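Long-range contacts in beta-ketoacyl-[acyl-carrier-protein] synthase FabY (Pseudomonas aeruginosa, PDB 4CW4), which condenses acetyl-CoA with malonyl-acyl carrier protein to make acetoacetyl-ACP, the primer of fatty acid biosynthesis: residues A[208-217]-A[373-383]; A[289-297]-A[388-396]. All coordinates share one frame; numbering follows the deposited sequence.

Contact 1: residues A[208-217]-A[373-383]; sequences IDWKTIVDNV and MDDELALRLGA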
loop_
_atom_site.group_PDB
_atom_site.type_symbol
_atom_site.label_atom_id
_atom_site.label_comp_id
_atom_site.label_asym_id
_atom_site.label_seq_id
_atom_site.Cartn_x
_atom_site.Cartn_y
_atom_site.Cartn_z
ATOM N N ILE A 208 8.159 24.443 16.389
ATOM C CA ILE A 208 8.498 25.323 15.280
ATOM C C ILE A 208 7.257 25.523 14.414
ATOM O O ILE A 208 6.546 24.565 14.100
ATOM C CB ILE A 208 9.671 24.753 14.445
ATOM C CG1 ILE A 208 10.925 24.573 15.310
ATOM C CG2 ILE A 208 9.996 25.682 13.273
ATOM C CD1 ILE A 208 11.991 23.757 14.652
ATOM N N ASP A 209 6.977 26.778 14.066
ATOM C CA ASP A 209 5.855 27.091 13.189
ATOM C C ASP A 209 6.054 26.343 11.863
ATOM O O ASP A 209 7.123 26.406 11.270
ATOM C CB ASP A 209 5.787 28.617 12.973
ATOM C CG ASP A 209 4.511 29.096 12.268
ATOM O OD1 ASP A 209 3.852 28.336 11.535
ATOM O OD2 ASP A 209 4.177 30.291 12.447
ATOM N N TRP A 210 5.042 25.615 11.403
ATOM C CA TRP A 210 5.151 24.895 10.132
ATOM C C TRP A 210 5.545 25.859 9.004
ATOM O O TRP A 210 6.343 25.507 8.140
ATOM C CB TRP A 210 3.851 24.150 9.787
ATOM C CG TRP A 210 3.953 23.376 8.484
ATOM C CD1 TRP A 210 3.242 23.602 7.340
ATOM C CD2 TRP A 210 4.830 22.275 8.192
ATOM N NE1 TRP A 210 3.617 22.712 6.364
ATOM C CE2 TRP A 210 4.595 21.893 6.860
ATOM C CE3 TRP A 210 5.789 21.578 8.929
ATOM C CZ2 TRP A 210 5.286 20.846 6.252
ATOM C CZ3 TRP A 210 6.466 20.537 8.322
ATOM C CH2 TRP A 210 6.215 20.185 6.998
ATOM N N LYS A 211 5.016 27.079 9.037
ATOM C CA LYS A 211 5.391 28.095 8.050
ATOM C C LYS A 211 6.896 28.362 8.012
ATOM O O LYS A 211 7.471 28.546 6.941
ATOM C CB LYS A 211 4.653 29.407 8.315
ATOM C CG LYS A 211 5.086 30.539 7.398
ATOM C CD LYS A 211 3.903 31.362 6.964
ATOM C CE LYS A 211 4.328 32.596 6.158
ATOM N NZ LYS A 211 5.210 32.291 5.005
ATOM N N THR A 212 7.525 28.405 9.176
ATOM C CA THR A 212 8.955 28.636 9.245
ATOM C C THR A 212 9.718 27.502 8.572
ATOM O O THR A 212 10.704 27.726 7.853
ATOM C CB THR A 212 9.425 28.768 10.706
ATOM O OG1 THR A 212 8.715 29.828 11.343
ATOM C CG2 THR A 212 10.908 29.074 10.771
ATOM N N ILE A 213 9.270 26.275 8.821
ATOM C CA ILE A 213 9.893 25.106 8.202
ATOM C C ILE A 213 9.781 25.181 6.673
ATOM O O ILE A 213 10.783 25.080 5.963
ATOM C CB ILE A 213 9.288 23.796 8.757
ATOM C CG1 ILE A 213 9.627 23.695 10.254
ATOM C CG2 ILE A 213 9.792 22.566 7.961
ATOM C CD1 ILE A 213 8.875 22.569 10.987
ATOM N N VAL A 214 8.573 25.401 6.172
ATOM C CA VAL A 214 8.346 25.475 4.731
ATOM C C VAL A 214 9.175 26.602 4.091
ATOM O O VAL A 214 9.751 26.408 3.013
ATOM C CB VAL A 214 6.849 25.662 4.425
ATOM C CG1 VAL A 214 6.620 25.755 2.942
ATOM C CG2 VAL A 214 6.044 24.498 4.989
ATOM N N ASP A 215 9.247 27.758 4.756
ATOM C CA ASP A 215 9.997 28.922 4.257
ATOM C C ASP A 215 11.509 28.636 4.143
ATOM O O ASP A 215 12.241 29.366 3.464
ATOM C CB ASP A 215 9.834 30.122 5.205
ATOM C CG ASP A 215 8.543 30.902 4.993
ATOM O OD1 ASP A 215 7.834 30.696 3.988
ATOM O OD2 ASP A 215 8.249 31.753 5.865
ATOM N N ASN A 216 11.974 27.595 4.833
ATOM C CA ASN A 216 13.398 27.281 4.870
ATOM C C ASN A 216 13.860 26.163 3.947
ATOM O O ASN A 216 15.034 25.814 3.962
ATOM C CB ASN A 216 13.840 26.978 6.301
ATOM C CG ASN A 216 14.221 28.232 7.064
ATOM O OD1 ASN A 216 15.391 28.620 7.107
ATOM N ND2 ASN A 216 13.234 28.882 7.652
ATOM N N VAL A 217 12.953 25.615 3.141
ATOM C CA VAL A 217 13.303 24.550 2.194
ATOM C C VAL A 217 12.628 24.812 0.847
ATOM O O VAL A 217 11.758 25.677 0.749
ATOM C CB VAL A 217 12.916 23.148 2.747
ATOM C CG1 VAL A 217 13.648 22.876 4.062
ATOM C CG2 VAL A 217 11.418 23.007 2.938
ATOM N N MET A 373 14.262 15.654 10.180
ATOM C CA MET A 373 14.950 16.653 9.378
ATOM C C MET A 373 16.372 16.214 9.160
ATOM O O MET A 373 16.912 15.485 9.969
ATOM C CB MET A 373 14.989 18.005 10.086
ATOM C CG MET A 373 13.674 18.704 10.201
ATOM S SD MET A 373 13.852 20.297 11.026
ATOM C CE MET A 373 12.142 20.854 10.883
ATOM N N ASP A 374 16.991 16.680 8.086
ATOM C CA ASP A 374 18.435 16.550 7.997
ATOM C C ASP A 374 19.111 17.385 9.087
ATOM O O ASP A 374 18.565 18.367 9.588
ATOM C CB ASP A 374 18.963 16.924 6.614
ATOM C CG ASP A 374 18.845 18.395 6.305
ATOM O OD1 ASP A 374 19.787 19.175 6.634
ATOM O OD2 ASP A 374 17.819 18.772 5.712
ATOM N N ASP A 375 20.316 16.981 9.445
ATOM C CA ASP A 375 21.034 17.608 10.537
ATOM C C ASP A 375 21.329 19.082 10.321
ATOM O O ASP A 375 21.325 19.860 11.266
ATOM C CB ASP A 375 22.340 16.858 10.839
ATOM C CG ASP A 375 23.299 16.809 9.664
ATOM O OD1 ASP A 375 22.946 16.231 8.624
ATOM O OD2 ASP A 375 24.456 17.265 9.802
ATOM N N GLU A 376 21.600 19.466 9.089
ATOM C CA GLU A 376 21.939 20.853 8.812
ATOM C C GLU A 376 20.723 21.759 9.012
ATOM O O GLU A 376 20.826 22.828 9.622
ATOM C CB GLU A 376 22.485 20.957 7.390
ATOM C CG GLU A 376 22.996 22.316 7.004
ATOM C CD GLU A 376 23.682 22.274 5.661
ATOM O OE1 GLU A 376 22.978 22.249 4.629
ATOM O OE2 GLU A 376 24.928 22.248 5.643
ATOM N N LEU A 377 19.568 21.336 8.500
ATOM C CA LEU A 377 18.351 22.109 8.681
ATOM C C LEU A 377 17.962 22.162 10.168
ATOM O O LEU A 377 17.533 23.205 10.670
ATOM C CB LEU A 377 17.206 21.506 7.848
ATOM C CG LEU A 377 15.883 22.260 7.942
ATOM C CD1 LEU A 377 16.001 23.669 7.360
ATOM C CD2 LEU A 377 14.757 21.475 7.291
ATOM N N ALA A 378 18.074 21.037 10.870
ATOM C CA ALA A 378 17.767 21.009 12.304
ATOM C C ALA A 378 18.631 22.029 13.051
ATOM O O ALA A 378 18.143 22.779 13.884
ATOM C CB ALA A 378 17.970 19.616 12.865
ATOM N N LEU A 379 19.905 22.054 12.702
ATOM C CA LEU A 379 20.865 22.974 13.310
ATOM C C LEU A 379 20.435 24.422 13.062
ATOM O O LEU A 379 20.396 25.247 13.975
ATOM C CB LEU A 379 22.258 22.727 12.710
ATOM C CG LEU A 379 23.452 23.357 13.433
ATOM C CD1 LEU A 379 23.859 22.496 14.641
ATOM C CD2 LEU A 379 24.623 23.559 12.468
ATOM N N ARG A 380 20.109 24.712 11.805
ATOM C CA ARG A 380 19.680 26.041 11.396
ATOM C C ARG A 380 18.435 26.530 12.147
ATOM O O ARG A 380 18.352 27.698 12.511
ATOM C CB ARG A 380 19.416 26.079 9.880
ATOM C CG ARG A 380 19.254 27.485 9.352
ATOM C CD ARG A 380 18.550 27.565 8.017
ATOM N NE ARG A 380 19.047 26.611 7.045
ATOM C CZ ARG A 380 18.384 26.268 5.942
ATOM N NH1 ARG A 380 17.209 26.815 5.664
ATOM N NH2 ARG A 380 18.897 25.376 5.116
ATOM N N LEU A 381 17.482 25.635 12.385
ATOM C CA LEU A 381 16.188 26.026 12.934
ATOM C C LEU A 381 16.116 25.912 14.438
ATOM O O LEU A 381 15.122 26.323 15.031
ATOM C CB LEU A 381 15.063 25.173 12.357
ATOM C CG LEU A 381 14.861 25.249 10.849
ATOM C CD1 LEU A 381 13.659 24.393 10.455
ATOM C CD2 LEU A 381 14.691 26.682 10.388
ATOM N N GLY A 382 17.155 25.368 15.065
ATOM C CA GLY A 382 17.082 25.122 16.495
ATOM C C GLY A 382 16.097 23.997 16.848
ATOM O O GLY A 382 15.521 23.991 17.951
ATOM N N ALA A 383 15.880 23.062 15.929
ATOM C CA ALA A 383 14.976 21.937 16.171
ATOM C C ALA A 383 15.553 21.034 17.250
ATOM O O ALA A 383 16.769 20.794 17.303
ATOM C CB ALA A 383 14.789 21.133 14.905
HETATM O O HOH W 1 17.261 25.498 2.433
#
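Arg380 and Asn216 carry the polar half of this contact, in which one guanidinium nitrogen serves two oxygens of a single residue. Arg380 NH1 donates to the backbone Asn216 O at 2.9 Å and to the side-chain Asn216 OD1 at 2.9 Å, each on a lone pair in the carbonyl plane. The amide and guanidinium planes stand 42° apart, and OD1 lies at the edge of the guanidinium, nearly in its plane. A water that donates to Asn216 O and accepts from Arg380 NH2 closes a small ring. The Arg380 chain bends at chi3 (-46°), which turns the guanidinium so that Leu377 CD1 sits over the centre of one face.

Beside it lies an apolar layer. Met373 CE meets Ile213 CD1 at 3.7 Å, and Val217 CG1 meets Leu377 CD2 at 3.7 Å. Ile208 CD1 reaches Ala383 CB at 3.8 Å. A Leu381 methyl, CD2, packs on the Asn216 amide, 3.7 Å from its CG.

The second shell sets these groups. Asn216 ND2 donates to Thr212 O at 2.8 Å, fixing the amide's rotation, while Asp374 N-caps helix 375-381 and also pairs with Arg306. Gly382, with positive phi, ends that helix in a Schellman motif. Ile213 and Leu377 both rest on Val307 of strand 307-314. Helix 210-215 and its flanks thus pack on the strand-to-helix turn 373-383, in an outer layer of the layered alpha/beta thiolase-like fold.

Contact 2: residues A[289-297]-A[388-396]; sequences FLYNLQKGI and AVTDVFINA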
loop_
_atom_site.group_PDB
_atom_site.type_symbol
_atom_site.label_atom_id
_atom_site.label_comp_id
_atom_site.label_asym_id
_atom_site.label_seq_id
_atom_site.Cartn_x
_atom_site.Cartn_y
_atom_site.Cartn_z
ATOM N N PHE A 289 5.628 0.312 9.186
ATOM C CA PHE A 289 6.189 1.612 9.520
ATOM C C PHE A 289 7.677 1.682 9.205
ATOM O O PHE A 289 8.149 2.701 8.737
ATOM C CB PHE A 289 5.915 2.009 10.973
ATOM C CG PHE A 289 6.757 3.160 11.429
ATOM C CD1 PHE A 289 6.426 4.457 11.085
ATOM C CD2 PHE A 289 7.902 2.942 12.163
ATOM C CE1 PHE A 289 7.193 5.503 11.488
ATOM C CE2 PHE A 289 8.685 4.002 12.566
ATOM C CZ PHE A 289 8.333 5.283 12.224
ATOM N N LEU A 290 8.407 0.600 9.453
ATOM C CA LEU A 290 9.824 0.584 9.146
ATOM C C LEU A 290 10.066 0.672 7.639
ATOM O O LEU A 290 11.068 1.224 7.221
ATOM C CB LEU A 290 10.513 -0.643 9.763
ATOM C CG LEU A 290 10.643 -0.654 11.296
ATOM C CD1 LEU A 290 11.400 -1.893 11.764
ATOM C CD2 LEU A 290 11.350 0.595 11.776
ATOM N N TYR A 291 9.165 0.125 6.821
ATOM C CA TYR A 291 9.282 0.303 5.384
ATOM C C TYR A 291 9.136 1.778 4.972
ATOM O O TYR A 291 9.908 2.292 4.152
ATOM C CB TYR A 291 8.245 -0.556 4.651
ATOM C CG TYR A 291 8.490 -2.058 4.617
ATOM C CD1 TYR A 291 8.941 -2.759 5.710
ATOM C CD2 TYR A 291 8.229 -2.777 3.472
ATOM C CE1 TYR A 291 9.147 -4.131 5.658
ATOM C CE2 TYR A 291 8.421 -4.142 3.415
ATOM C CZ TYR A 291 8.886 -4.813 4.513
ATOM O OH TYR A 291 9.093 -6.175 4.481
ATOM N N ASN A 292 8.175 2.475 5.570
ATOM C CA ASN A 292 8.042 3.908 5.347
ATOM C C ASN A 292 9.293 4.635 5.869
ATOM O O ASN A 292 9.777 5.592 5.264
ATOM C CB ASN A 292 6.789 4.455 6.051
ATOM C CG ASN A 292 5.513 4.221 5.270
ATOM O OD1 ASN A 292 5.513 4.146 4.039
ATOM N ND2 ASN A 292 4.409 4.143 5.994
ATOM N N LEU A 293 9.820 4.186 6.998
ATOM C CA LEU A 293 10.974 4.846 7.611
ATOM C C LEU A 293 12.224 4.650 6.737
ATOM O O LEU A 293 13.035 5.560 6.619
ATOM C CB LEU A 293 11.209 4.346 9.038
ATOM C CG LEU A 293 12.280 5.054 9.872
ATOM C CD1 LEU A 293 11.923 6.504 10.056
ATOM C CD2 LEU A 293 12.444 4.384 11.232
ATOM N N GLN A 294 12.351 3.495 6.088
ATOM C CA GLN A 294 13.475 3.277 5.194
ATOM C C GLN A 294 13.456 4.311 4.064
ATOM O O GLN A 294 14.496 4.903 3.699
ATOM C CB GLN A 294 13.470 1.865 4.616
ATOM C CG GLN A 294 14.765 1.551 3.853
ATOM C CD GLN A 294 14.719 0.217 3.146
ATOM O OE1 GLN A 294 13.959 0.047 2.188
ATOM N NE2 GLN A 294 15.508 -0.751 3.625
ATOM N N LYS A 295 12.278 4.506 3.479
ATOM C CA LYS A 295 12.124 5.521 2.456
ATOM C C LYS A 295 12.468 6.912 3.003
ATOM O O LYS A 295 13.159 7.696 2.339
ATOM C CB LYS A 295 10.702 5.459 1.897
ATOM C CG LYS A 295 10.383 6.452 0.795
ATOM C CD LYS A 295 10.892 6.002 -0.550
ATOM C CE LYS A 295 10.705 7.123 -1.562
ATOM N NZ LYS A 295 11.149 6.748 -2.918
ATOM N N GLY A 296 12.021 7.213 4.215
ATOM C CA GLY A 296 12.317 8.504 4.809
ATOM C C GLY A 296 13.794 8.755 4.990
ATOM O O GLY A 296 14.272 9.850 4.705
ATOM N N ILE A 297 14.514 7.750 5.481
ATOM C CA ILE A 297 15.948 7.869 5.683
ATOM C C ILE A 297 16.613 8.058 4.335
ATOM O O ILE A 297 17.492 8.903 4.165
ATOM C CB ILE A 297 16.519 6.592 6.350
ATOM C CG1 ILE A 297 16.031 6.472 7.790
ATOM C CG2 ILE A 297 18.055 6.563 6.279
ATOM C CD1 ILE A 297 16.241 5.052 8.317
ATOM N N ALA A 388 18.114 9.899 16.489
ATOM C CA ALA A 388 18.464 9.890 15.063
ATOM C C ALA A 388 18.225 8.492 14.515
ATOM O O ALA A 388 18.306 7.509 15.247
ATOM C CB ALA A 388 19.913 10.293 14.852
ATOM N N VAL A 389 17.891 8.395 13.243
ATOM C CA VAL A 389 17.671 7.106 12.638
ATOM C C VAL A 389 18.647 6.934 11.477
ATOM O O VAL A 389 18.676 7.748 10.572
ATOM C CB VAL A 389 16.230 6.949 12.159
ATOM C CG1 VAL A 389 16.084 5.615 11.518
ATOM C CG2 VAL A 389 15.269 7.043 13.323
ATOM N N THR A 390 19.456 5.878 11.534
ATOM C CA THR A 390 20.573 5.714 10.611
ATOM C C THR A 390 20.346 4.654 9.544
ATOM O O THR A 390 20.942 4.728 8.480
ATOM C CB THR A 390 21.873 5.407 11.361
ATOM O OG1 THR A 390 21.645 4.386 12.314
ATOM C CG2 THR A 390 22.392 6.643 12.084
ATOM N N ASP A 391 19.500 3.672 9.808
ATOM C CA ASP A 391 19.282 2.602 8.853
ATOM C C ASP A 391 18.025 1.851 9.189
ATOM O O ASP A 391 17.656 1.715 10.373
ATOM C CB ASP A 391 20.422 1.580 8.878
ATOM C CG ASP A 391 21.570 1.914 7.916
ATOM O OD1 ASP A 391 21.351 2.100 6.684
ATOM O OD2 ASP A 391 22.705 1.991 8.413
ATOM N N VAL A 392 17.409 1.323 8.137
ATOM C CA VAL A 392 16.432 0.260 8.234
ATOM C C VAL A 392 16.797 -0.778 7.199
ATOM O O VAL A 392 17.026 -0.453 6.029
ATOM C CB VAL A 392 14.996 0.763 7.948
ATOM C CG1 VAL A 392 14.002 -0.411 7.815
ATOM C CG2 VAL A 392 14.538 1.735 9.045
ATOM N N PHE A 393 16.849 -2.023 7.634
ATOM C CA PHE A 393 17.103 -3.143 6.740
ATOM C C PHE A 393 15.877 -4.022 6.626
ATOM O O PHE A 393 15.211 -4.333 7.616
ATOM C CB PHE A 393 18.312 -3.926 7.223
ATOM C CG PHE A 393 19.576 -3.110 7.201
ATOM C CD1 PHE A 393 20.166 -2.745 6.001
ATOM C CD2 PHE A 393 20.140 -2.664 8.375
ATOM C CE1 PHE A 393 21.304 -1.954 5.993
ATOM C CE2 PHE A 393 21.277 -1.881 8.368
ATOM C CZ PHE A 393 21.867 -1.538 7.176
ATOM N N ILE A 394 15.587 -4.401 5.387
ATOM C CA ILE A 394 14.413 -5.162 5.033
ATOM C C ILE A 394 14.849 -6.369 4.209
ATOM O O ILE A 394 15.581 -6.226 3.232
ATOM C CB ILE A 394 13.458 -4.299 4.180
ATOM C CG1 ILE A 394 12.874 -3.159 5.032
ATOM C CG2 ILE A 394 12.353 -5.148 3.566
ATOM C CD1 ILE A 394 12.121 -2.076 4.235
ATOM N N ASN A 395 14.397 -7.548 4.599
ATOM C CA ASN A 395 14.732 -8.790 3.905
ATOM C C ASN A 395 13.546 -9.739 3.952
ATOM O O ASN A 395 12.947 -9.949 5.013
ATOM C CB ASN A 395 15.934 -9.480 4.559
ATOM C CG ASN A 395 17.211 -8.685 4.392
ATOM O OD1 ASN A 395 17.553 -7.846 5.246
ATOM N ND2 ASN A 395 17.917 -8.924 3.285
ATOM N N ALA A 396 13.230 -10.333 2.803
ATOM C CA ALA A 396 12.165 -11.322 2.695
ATOM C C ALA A 396 12.697 -12.697 3.128
ATOM O O ALA A 396 13.830 -12.816 3.604
ATOM C CB ALA A 396 11.604 -11.350 1.271
HETATM O O HOH W 2 16.851 -3.362 2.995
#
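Helix 289-297 runs across strand 388-394 with Gln294 seated over Val392, their CA atoms 5.2 Å apart. The segment axes approach to 7.7 Å and their directions differ by 128°, nearer antiparallel than parallel. The helix, which follows Cys286, the probable active-site cysteine, is packed against strand 388-394 in the layered alpha/beta thiolase-like fold. The probable active site is near: Leu290 has its side chain about 8 Å from that of His439, a predicted active-site residue.

Val392 is the residue around which the packing gathers. Its CG1 lies 3.4 Å from Leu290 O, its CB rests against the Gln294 CB, and CG2 turns to Ile297 CD1 and Leu293 CD2. Leu293 and Val389 reach toward each other tip to tip. Ile297, crossing Val389 at about a right angle, packs more tightly: its CD1 is 3.3 Å from Val389 CG1, closer than usual for two methyl groups. At the other end, Ile394 spreads along the Tyr291 ring. Its CD1 makes a CH-pi contact over one face, 3.7 Å from the centroid, while CG2 touches Tyr291 OH at 3.5 Å; that hydroxyl also has a weak hydrogen bond with Asn543 OD1.

The helix sits close to the second subunit. Gln294 OE1 accepts from Lys295 NZ of the second subunit, and Asp391 forms a salt bridge with Arg633 of the second subunit.

The amide's other end turns to the strand. With CG anti to the backbone N (chi1 -171°) and the chain extended beyond it, Gln294 carries its NE2 across to Val392 O. The bond is 2.9 Å long and nearly straight at 169°; the acceptor lies in the Gln294 amide plane, yet the donor stands above the carbonyl plane. NE2 also donates to a water, which accepts from Ile394 N as well.

Followed from the N terminus, the chain first supplies 208-217, then the helix 289-297, then 373-383 and finally 388-396, and the two contacts therefore cross rather than nest. Contact 1 closes a loop of 155 residues and contact 2 one of 90, the second opening inside the first and ending beyond it. Helix 375-381 is the helix before strand 387-394, with a short connection. The contacts do not touch, their nearest atoms about 8 Å apart, but strand 10-19 pairs with both 366-374 and 387-394 and so links them. Contact 1 sets helix 210-215 against the end of strand 366-374 and helix 375-381; contact 2 joins a buried helix to strand 387-394 at the dimer interface.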